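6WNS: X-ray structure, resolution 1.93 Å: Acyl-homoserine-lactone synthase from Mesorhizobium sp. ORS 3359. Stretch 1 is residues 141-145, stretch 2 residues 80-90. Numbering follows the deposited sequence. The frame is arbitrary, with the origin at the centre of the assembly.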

# COMPACT_ATOMS: atom_id res chain seq x y z
N ILE A 141 4.51 -8.79 -3.87
CA ILE A 141 4.52 -7.33 -3.51
C ILE A 141 5.73 -7.06 -2.62
O ILE A 141 5.88 -7.88 -1.55
CB ILE A 141 3.23 -6.93 -2.77
CG1 ILE A 141 2.00 -7.04 -3.67
CG2 ILE A 141 3.38 -5.51 -2.20
CD1 ILE A 141 0.76 -7.42 -2.89
N SER A 142 6.61 -6.05 -3.10
CA SER A 142 7.78 -5.60 -2.31
C SER A 142 7.34 -4.41 -1.46
O SER A 142 6.39 -3.71 -1.87
CB SER A 142 8.98 -5.30 -3.14
OG SER A 142 8.75 -4.24 -4.03
N VAL A 143 7.96 -4.22 -0.28
CA VAL A 143 7.55 -3.11 0.63
C VAL A 143 8.69 -2.80 1.60
O VAL A 143 9.44 -3.71 2.05
CB VAL A 143 6.24 -3.48 1.36
CG1 VAL A 143 6.45 -4.69 2.29
CG2 VAL A 143 5.62 -2.33 2.13
N VAL A 144 8.76 -1.55 1.95
CA VAL A 144 9.61 -0.99 3.03
C VAL A 144 8.63 -0.61 4.14
O VAL A 144 7.66 0.16 3.85
CB VAL A 144 10.39 0.25 2.52
CG1 VAL A 144 11.24 0.83 3.66
CG2 VAL A 144 11.23 -0.03 1.27
N CYS A 145 8.74 -1.23 5.29
CA CYS A 145 7.78 -1.05 6.39
C CYS A 145 8.54 -1.09 7.72
O CYS A 145 9.79 -1.45 7.76
CB CYS A 145 6.67 -2.09 6.32
SG CYS A 145 7.39 -3.74 6.43
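Stretch 2 80-90: HLMSEVFPILA

Packing of residues 80-90 against strand 141-145. Stretch 2 opens with His 80 at the N-cap position, runs through a short helix at 81-84, and turns into a 3-10 segment at 87-89; from His 80 to Ala 90 it passes across the strand rather than along it. Its backbone comes nearest where the CA atoms of Met 82 and Val 144 lie 6.7 Å apart. A backbone hydrogen bond, Glu 84 N to His 80 O (2.8 Å), holds the helical turn. Ser 83 OG accepts from His 80 N (3.0 Å) and donates to Glu 84 OE2 (2.6 Å).

Apolar contacts carry the interface, which has no hydrogen bond across it. Val 144 (chi1 t) points toward stretch 2 and is its main anchor: CG1 meets Leu 89 CD1 at 3.6 Å and, obliquely, Phe 86 CD2 at 4.1 Å, CG2 meets Met 82 CG at 3.9 Å, and CB lies 4.4 Å from Leu 81 CD2.

The Met 82 side chain, extended as far as SD (chi1 and chi2 t), then bent by chi3 m, runs across the strand and turns its methyl inward, placing CE 3.8 Å from Ser 142 CB and 3.6 Å from Val 143 O. Val 143 and Cys 145 point away; Ser 142 OG is buried without a polar partner.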

# COMPACT_ATOMS: atom_id res chain seq x y z
N HIS A 80 10.98 3.09 -7.96
CA HIS A 80 10.08 2.96 -6.81
C HIS A 80 10.86 3.25 -5.52
O HIS A 80 12.06 3.62 -5.63
CB HIS A 80 9.37 1.62 -6.87
CG HIS A 80 10.29 0.45 -6.80
ND1 HIS A 80 10.99 0.01 -7.92
CD2 HIS A 80 10.57 -0.43 -5.82
CE1 HIS A 80 11.67 -1.08 -7.61
NE2 HIS A 80 11.44 -1.35 -6.35
N LEU A 81 10.18 3.33 -4.39
CA LEU A 81 10.82 3.83 -3.14
C LEU A 81 12.05 2.96 -2.81
O LEU A 81 13.13 3.50 -2.54
CB LEU A 81 9.84 3.78 -1.97
CG LEU A 81 10.41 4.36 -0.68
CD1 LEU A 81 10.59 5.86 -0.80
CD2 LEU A 81 9.51 4.07 0.48
N MET A 82 11.88 1.67 -2.92
CA MET A 82 12.97 0.73 -2.52
C MET A 82 14.10 0.86 -3.51
O MET A 82 15.26 0.72 -3.06
CB MET A 82 12.51 -0.72 -2.41
CG MET A 82 13.44 -1.57 -1.52
SD MET A 82 13.13 -3.34 -1.58
CE MET A 82 11.44 -3.42 -0.97
N SER A 83 13.81 1.15 -4.78
CA SER A 83 14.87 1.24 -5.79
C SER A 83 15.56 2.59 -5.69
O SER A 83 16.75 2.59 -5.81
CB SER A 83 14.38 0.96 -7.19
OG SER A 83 13.80 2.09 -7.80
N GLU A 84 14.85 3.68 -5.45
CA GLU A 84 15.46 5.03 -5.54
C GLU A 84 15.96 5.53 -4.18
O GLU A 84 16.82 6.38 -4.19
CB GLU A 84 14.41 5.97 -6.09
CG GLU A 84 13.97 5.57 -7.48
CD GLU A 84 15.05 5.22 -8.51
OE1 GLU A 84 15.79 6.11 -8.93
OE2 GLU A 84 15.14 4.04 -8.86
N VAL A 85 15.36 5.09 -3.07
CA VAL A 85 15.64 5.64 -1.72
C VAL A 85 16.25 4.58 -0.82
O VAL A 85 17.26 4.86 -0.15
CB VAL A 85 14.37 6.27 -1.10
CG1 VAL A 85 14.68 6.94 0.23
CG2 VAL A 85 13.76 7.22 -2.05
N PHE A 86 15.69 3.37 -0.80
CA PHE A 86 16.17 2.37 0.16
C PHE A 86 16.76 1.14 -0.51
O PHE A 86 16.61 0.08 0.04
CB PHE A 86 15.02 1.97 1.07
CG PHE A 86 14.57 3.10 1.94
CD1 PHE A 86 15.43 3.60 2.91
CD2 PHE A 86 13.34 3.73 1.73
CE1 PHE A 86 15.03 4.64 3.74
CE2 PHE A 86 12.96 4.76 2.57
CZ PHE A 86 13.82 5.23 3.55
N PRO A 87 17.56 1.21 -1.59
CA PRO A 87 18.12 -0.02 -2.18
C PRO A 87 19.04 -0.78 -1.23
O PRO A 87 19.20 -2.01 -1.33
CB PRO A 87 18.89 0.54 -3.39
CG PRO A 87 19.20 1.98 -3.03
CD PRO A 87 17.96 2.44 -2.30
N ILE A 88 19.60 -0.06 -0.25
CA ILE A 88 20.47 -0.69 0.77
C ILE A 88 19.69 -1.75 1.57
O ILE A 88 20.33 -2.73 1.97
CB ILE A 88 21.21 0.31 1.67
CG1 ILE A 88 22.31 -0.43 2.42
CG2 ILE A 88 20.27 1.07 2.62
CD1 ILE A 88 23.41 0.46 2.93
N LEU A 89 18.37 -1.64 1.71
CA LEU A 89 17.55 -2.61 2.49
C LEU A 89 17.44 -3.95 1.77
O LEU A 89 17.04 -4.94 2.41
CB LEU A 89 16.15 -2.05 2.71
CG LEU A 89 16.09 -0.81 3.62
CD1 LEU A 89 14.69 -0.25 3.65
CD2 LEU A 89 16.54 -1.11 5.05
N ALA A 90 17.65 -3.97 0.46
CA ALA A 90 17.54 -5.25 -0.28
C ALA A 90 18.94 -5.67 -0.73
O ALA A 90 19.02 -6.40 -1.72
CB ALA A 90 16.59 -5.10 -1.43